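PDB 3IIB: peptidase M28 from Shewanella amazonensis SB2B, which probably acts as a zinc-dependent carboxypeptidase or dipeptidase of family M28, binding two zinc ions in its active site. Local coordinates for residues A53-L58 and I276-A281; K282-L287 and Q425-M430. One frame throughout, in Å; residues are numbered along the deposited sequence. Where two conformers were deposited one is given.

How the contacts relate
Both contacts draw on helix 267-285, a helix of the zinc exopeptidase domain, and show how one helix can be packed on different neighbours along its length. Residues 276-281 meet the end of helix 42-57 in contact 1; the next turn and the residues after it, 282-287, meet helix 413-432 in contact 2. The two centres lie about 12 Å apart, on the same side of the chain's centre, and the contacts touch where Leu58 O lies 3.3 Å from Leu285 CD2. In sequence contact 1 closes before contact 2 opens. Together they hold helix 42-57 and helix 413-432 against the same helix, 267-285.

Contact 1. Residues A53-L58 and I276-A281; sequences AKLQSL and IVTAAA
Thr278 meets Leu55 and Leu58 through a single methyl group, and apolar contact is all that joins the two segments directly. Thr278 CG2 lies 3.6 Å from Leu55 CD2 and the same from Leu58 CD1, so one branch of the threonine is gripped by one methyl from each leucine. The torsion explains this division of labour: with CG2 anti to the backbone N (OG1 at chi1 -56°), the methyl is the branch that meets the two leucines, while the hydroxyl stays beside its own backbone. Leu58 crosses the threonine at about a right angle; Leu55 comes in more obliquely.

No hydrogen bond joins the two segments. Thr278 OG1 is hydrogen-bonded to Val274 O one turn earlier, which satisfies a buried hydroxyl without help from the partner helix. On the other side, Lys54 O takes two donors from the same face of its plane, Ser57 OG at 2.8 Å and Leu58 N at 3.1 Å, so that one carbonyl accepts two bonds beside Leu58.

Around this small junction, helix 22-33 adds Ile26 against Thr278 and Leu22 against Leu58, and Leu55 also rests on Leu299, so the end of helix 42-57 touches helices 22-33 and 267-285 and strand 293-300.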
loop_
_atom_site.group_PDB
_atom_site.type_symbol
_atom_site.label_atom_id
_atom_site.label_comp_id
_atom_site.label_asym_id
_atom_site.label_seq_id
_atom_site.Cartn_x
_atom_site.Cartn_y
_atom_site.Cartn_z
ATOM N N ALA A 53 -18.462 -22.124 15.776
ATOM C CA ALA A 53 -17.584 -23.269 15.954
ATOM C C ALA A 53 -16.425 -22.867 16.869
ATOM O O ALA A 53 -16.025 -23.636 17.732
ATOM C CB ALA A 53 -17.050 -23.784 14.574
ATOM N N LYS A 54 -15.899 -21.662 16.666
ATOM C CA LYS A 54 -14.752 -21.227 17.429
ATOM C C LYS A 54 -15.101 -21.100 18.871
ATOM O O LYS A 54 -14.352 -21.549 19.746
ATOM C CB LYS A 54 -14.198 -19.910 16.873
ATOM C CG LYS A 54 -12.933 -19.399 17.579
ATOM C CD LYS A 54 -11.738 -20.332 17.327
ATOM C CE LYS A 54 -11.359 -20.457 15.853
ATOM N NZ LYS A 54 -10.155 -21.332 15.656
ATOM N N LEU A 55 -16.230 -20.463 19.149
ATOM C CA LEU A 55 -16.629 -20.254 20.537
ATOM C C LEU A 55 -16.947 -21.575 21.208
ATOM O O LEU A 55 -16.579 -21.778 22.364
ATOM C CB LEU A 55 -17.802 -19.278 20.615
ATOM C CG LEU A 55 -17.406 -17.881 20.124
ATOM C CD1 LEU A 55 -18.622 -17.034 19.799
ATOM C CD2 LEU A 55 -16.471 -17.168 21.095
ATOM N N GLN A 56 -17.607 -22.483 20.487
ATOM C CA GLN A 56 -17.835 -23.817 21.039
ATOM C C GLN A 56 -16.535 -24.546 21.351
ATOM O O GLN A 56 -16.406 -25.217 22.397
ATOM C CB GLN A 56 -18.678 -24.657 20.075
ATOM C CG GLN A 56 -20.109 -24.162 19.963
ATOM C CD GLN A 56 -20.875 -24.824 18.846
ATOM O OE1 GLN A 56 -20.294 -25.331 17.889
ATOM N NE2 GLN A 56 -22.192 -24.814 18.955
ATOM N N SER A 57 -15.563 -24.403 20.454
ATOM C CA SER A 57 -14.304 -25.093 20.586
ATOM C C SER A 57 -13.521 -24.568 21.796
ATOM O O SER A 57 -12.678 -25.260 22.376
ATOM C CB SER A 57 -13.457 -24.972 19.290
ATOM O OG SER A 57 -12.709 -23.738 19.284
ATOM N N LEU A 58 -13.770 -23.315 22.166
ATOM C CA LEU A 58 -13.119 -22.745 23.322
ATOM C C LEU A 58 -13.836 -23.087 24.631
ATOM O O LEU A 58 -13.365 -22.738 25.707
ATOM C CB LEU A 58 -13.005 -21.223 23.164
ATOM C CG LEU A 58 -12.092 -20.801 22.015
ATOM C CD1 LEU A 58 -12.236 -19.306 21.713
ATOM C CD2 LEU A 58 -10.648 -21.171 22.362
ATOM N N ILE A 276 -9.666 -9.971 20.512
ATOM C CA ILE A 276 -9.367 -9.362 21.811
ATOM C C ILE A 276 -10.407 -9.791 22.821
ATOM O O ILE A 276 -10.067 -10.313 23.900
ATOM C CB ILE A 276 -9.288 -7.832 21.687
ATOM C CG1 ILE A 276 -7.973 -7.442 21.020
ATOM C CG2 ILE A 276 -9.426 -7.147 23.070
ATOM C CD1 ILE A 276 -7.986 -6.035 20.358
ATOM N N VAL A 277 -11.692 -9.579 22.489
ATOM C CA VAL A 277 -12.762 -9.895 23.473
ATOM C C VAL A 277 -12.944 -11.403 23.677
ATOM O O VAL A 277 -13.133 -11.862 24.833
ATOM C CB VAL A 277 -14.101 -9.173 23.200
ATOM C CG1 VAL A 277 -13.888 -7.624 23.182
ATOM C CG2 VAL A 277 -14.799 -9.668 21.906
ATOM N N THR A 278 -12.785 -12.193 22.618
ATOM C CA THR A 278 -12.898 -13.680 22.736
ATOM C C THR A 278 -11.759 -14.263 23.567
ATOM O O THR A 278 -11.995 -15.063 24.474
ATOM C CB THR A 278 -12.966 -14.358 21.378
ATOM O OG1 THR A 278 -14.063 -13.807 20.642
ATOM C CG2 THR A 278 -13.191 -15.879 21.526
ATOM N N ALA A 279 -10.523 -13.870 23.256
ATOM C CA ALA A 279 -9.376 -14.331 24.045
ATOM C C ALA A 279 -9.458 -13.887 25.503
ATOM O O ALA A 279 -9.186 -14.690 26.404
ATOM C CB ALA A 279 -8.023 -13.868 23.419
ATOM N N ALA A 280 -9.833 -12.635 25.747
ATOM C CA ALA A 280 -9.994 -12.126 27.132
ATOM C C ALA A 280 -10.996 -12.981 27.907
ATOM O O ALA A 280 -10.737 -13.389 29.045
ATOM C CB ALA A 280 -10.400 -10.642 27.137
ATOM N N ALA A 281 -12.133 -13.270 27.288
ATOM C CA ALA A 281 -13.155 -14.118 27.910
ATOM C C ALA A 281 -12.630 -15.566 28.148
ATOM O O ALA A 281 -12.914 -16.167 29.188
ATOM C CB ALA A 281 -14.465 -14.100 27.079
#

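Contact 2. Residues K282-L287 and Q425-M430; sequences KHILDL and QFAWVM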
loop_
_atom_site.group_PDB
_atom_site.type_symbol
_atom_site.label_atom_id
_atom_site.label_comp_id
_atom_site.label_asym_id
_atom_site.label_seq_id
_atom_site.Cartn_x
_atom_site.Cartn_y
_atom_site.Cartn_z
ATOM N N LYS A 282 -11.856 -16.117 27.209
ATOM C CA LYS A 282 -11.310 -17.464 27.350
ATOM C C LYS A 282 -10.333 -17.513 28.512
ATOM O O LYS A 282 -10.351 -18.443 29.290
ATOM C CB LYS A 282 -10.616 -17.911 26.064
ATOM C CG LYS A 282 -9.903 -19.270 26.135
ATOM C CD LYS A 282 -10.826 -20.392 26.552
ATOM C CE LYS A 282 -10.231 -21.732 26.228
ATOM N NZ LYS A 282 -8.971 -22.037 26.967
ATOM N N HIS A 283 -9.473 -16.502 28.628
ATOM C CA HIS A 283 -8.574 -16.482 29.799
ATOM C C HIS A 283 -9.360 -16.483 31.105
ATOM O O HIS A 283 -8.918 -17.057 32.098
ATOM C CB HIS A 283 -7.596 -15.313 29.739
ATOM C CG HIS A 283 -6.594 -15.450 28.639
ATOM N ND1 HIS A 283 -5.741 -16.529 28.543
ATOM C CD2 HIS A 283 -6.352 -14.682 27.555
ATOM C CE1 HIS A 283 -5.020 -16.417 27.437
ATOM N NE2 HIS A 283 -5.356 -15.290 26.836
ATOM N N ILE A 284 -10.485 -15.784 31.122
ATOM C CA ILE A 284 -11.350 -15.743 32.313
ATOM C C ILE A 284 -12.008 -17.111 32.547
ATOM O O ILE A 284 -12.019 -17.639 33.690
ATOM C CB ILE A 284 -12.370 -14.597 32.229
ATOM C CG1 ILE A 284 -11.652 -13.258 32.401
ATOM C CG2 ILE A 284 -13.508 -14.803 33.310
ATOM C CD1 ILE A 284 -12.518 -12.011 32.095
ATOM N N LEU A 285 -12.486 -17.704 31.454
ATOM C CA LEU A 285 -13.084 -19.049 31.489
ATOM C C LEU A 285 -12.123 -20.090 32.052
ATOM O O LEU A 285 -12.559 -21.024 32.787
ATOM C CB LEU A 285 -13.572 -19.457 30.071
ATOM C CG LEU A 285 -14.379 -20.752 29.876
ATOM C CD1 LEU A 285 -15.758 -20.659 30.527
ATOM C CD2 LEU A 285 -14.537 -21.035 28.343
ATOM N N ASP A 286 -10.828 -19.927 31.733
ATOM C CA ASP A 286 -9.751 -20.771 32.235
ATOM C C ASP A 286 -9.487 -20.644 33.725
ATOM O O ASP A 286 -8.794 -21.485 34.270
ATOM C CB ASP A 286 -8.401 -20.431 31.575
ATOM C CG ASP A 286 -8.321 -20.814 30.114
ATOM O OD1 ASP A 286 -9.156 -21.615 29.661
ATOM O OD2 ASP A 286 -7.394 -20.290 29.426
ATOM N N LEU A 287 -9.951 -19.583 34.382
ATOM C CA LEU A 287 -9.685 -19.432 35.817
ATOM C C LEU A 287 -10.370 -20.523 36.608
ATOM O O LEU A 287 -11.445 -20.983 36.235
ATOM C CB LEU A 287 -10.205 -18.109 36.311
ATOM C CG LEU A 287 -9.536 -16.845 35.808
ATOM C CD1 LEU A 287 -10.403 -15.656 36.247
ATOM C CD2 LEU A 287 -8.126 -16.737 36.365
ATOM N N GLN A 425 -8.698 -7.965 32.321
ATOM C CA GLN A 425 -8.766 -7.250 33.577
ATOM C C GLN A 425 -10.126 -6.541 33.715
ATOM O O GLN A 425 -10.785 -6.608 34.755
ATOM C CB GLN A 425 -7.652 -6.202 33.708
ATOM C CG GLN A 425 -6.257 -6.811 33.780
ATOM C CD GLN A 425 -5.167 -5.841 34.164
ATOM O OE1 GLN A 425 -5.284 -4.653 33.898
ATOM N NE2 GLN A 425 -4.118 -6.340 34.825
ATOM N N PHE A 426 -10.509 -5.796 32.674
ATOM C CA PHE A 426 -11.784 -5.087 32.698
ATOM C C PHE A 426 -12.949 -6.037 32.957
ATOM O O PHE A 426 -13.810 -5.757 33.812
ATOM C CB PHE A 426 -11.992 -4.335 31.371
ATOM C CG PHE A 426 -13.315 -3.627 31.265
ATOM C CD1 PHE A 426 -13.480 -2.369 31.812
ATOM C CD2 PHE A 426 -14.380 -4.185 30.563
ATOM C CE1 PHE A 426 -14.680 -1.693 31.684
ATOM C CE2 PHE A 426 -15.589 -3.515 30.465
ATOM C CZ PHE A 426 -15.740 -2.280 31.020
ATOM N N ALA A 427 -13.047 -7.102 32.179
ATOM C CA ALA A 427 -14.185 -8.000 32.295
ATOM C C ALA A 427 -14.162 -8.673 33.674
ATOM O O ALA A 427 -15.187 -8.757 34.312
ATOM C CB ALA A 427 -14.233 -9.032 31.175
ATOM N N TRP A 428 -12.990 -9.069 34.165
ATOM C CA TRP A 428 -12.926 -9.678 35.495
ATOM C C TRP A 428 -13.282 -8.676 36.604
ATOM O O TRP A 428 -14.131 -8.946 37.459
ATOM C CB TRP A 428 -11.573 -10.321 35.758
ATOM C CG TRP A 428 -11.568 -10.972 37.076
ATOM C CD1 TRP A 428 -11.013 -10.516 38.233
ATOM C CD2 TRP A 428 -12.229 -12.191 37.397
ATOM N NE1 TRP A 428 -11.286 -11.390 39.270
ATOM C CE2 TRP A 428 -12.024 -12.430 38.775
ATOM C CE3 TRP A 428 -12.978 -13.105 36.654
ATOM C CZ2 TRP A 428 -12.545 -13.541 39.411
ATOM C CZ3 TRP A 428 -13.525 -14.203 37.319
ATOM C CH2 TRP A 428 -13.294 -14.402 38.670
ATOM N N VAL A 429 -12.629 -7.526 36.633
ATOM C CA VAL A 429 -12.919 -6.538 37.654
ATOM C C VAL A 429 -14.397 -6.118 37.622
ATOM O O VAL A 429 -15.068 -6.108 38.668
ATOM C CB VAL A 429 -11.966 -5.309 37.559
ATOM C CG1 VAL A 429 -12.409 -4.231 38.512
ATOM C CG2 VAL A 429 -10.499 -5.744 37.893
HETATM N N MSE A 430 -14.948 -5.862 36.437
HETATM C CA MSE A 430 -16.331 -5.467 36.371
HETATM C C MSE A 430 -17.314 -6.587 36.744
HETATM O O MSE A 430 -18.351 -6.303 37.365
HETATM C CB MSE A 430 -16.700 -4.925 34.987
HETATM C CG MSE A 430 -15.989 -3.660 34.595
HETATM SE SE MSE A 430 -16.517 -2.125 35.673
HETATM C CE MSE A 430 -15.256 -2.248 36.727
#
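In the zinc exopeptidase domain, helices 267-285 and 413-432 pack together, and this contact joins the C-terminal end of the first, with the loop leaving it, to the second. Ile284 and Leu287 face Ala427 and Trp428, meeting the indole from two directions. Leu287 CD1 sits over one face of the six-membered ring of Trp428 in a CH-pi contact, 3.8 Å from the centroid and 20° off the normal, displaced toward the rim. Ile284 instead comes to the ring edge, its CG2 lying 3.8 Å from Trp428 CE3. The longer branch of Ile284 reaches across to helix 413-432 itself: Ile284 CD1 lies 3.6 Å from Ala427 CB and from Trp428 N. Because CG of Trp428 is anti to its backbone N (chi1 -177°), the indole swings out within range of Leu287.

Trp428 NE1 is hydrogen-bonded to Asn6 OD1, and Val9 and Leu13 of helix 3-19 also touch the Trp428 side chain. Replacing Trp428 by alanine removes the ring, which would probably leave Leu287 CD1 without an aromatic face and Asn6 OD1 without its indole donor, with a gap between the helices.

The chemistry is thus divided: the benzo ring takes up the methyls of Ile284 and Leu287, while the pyrrole N-H, the indole's one polar group, is satisfied by Asn6 of helix 3-19, a bond that is likely to limit how the ring can turn.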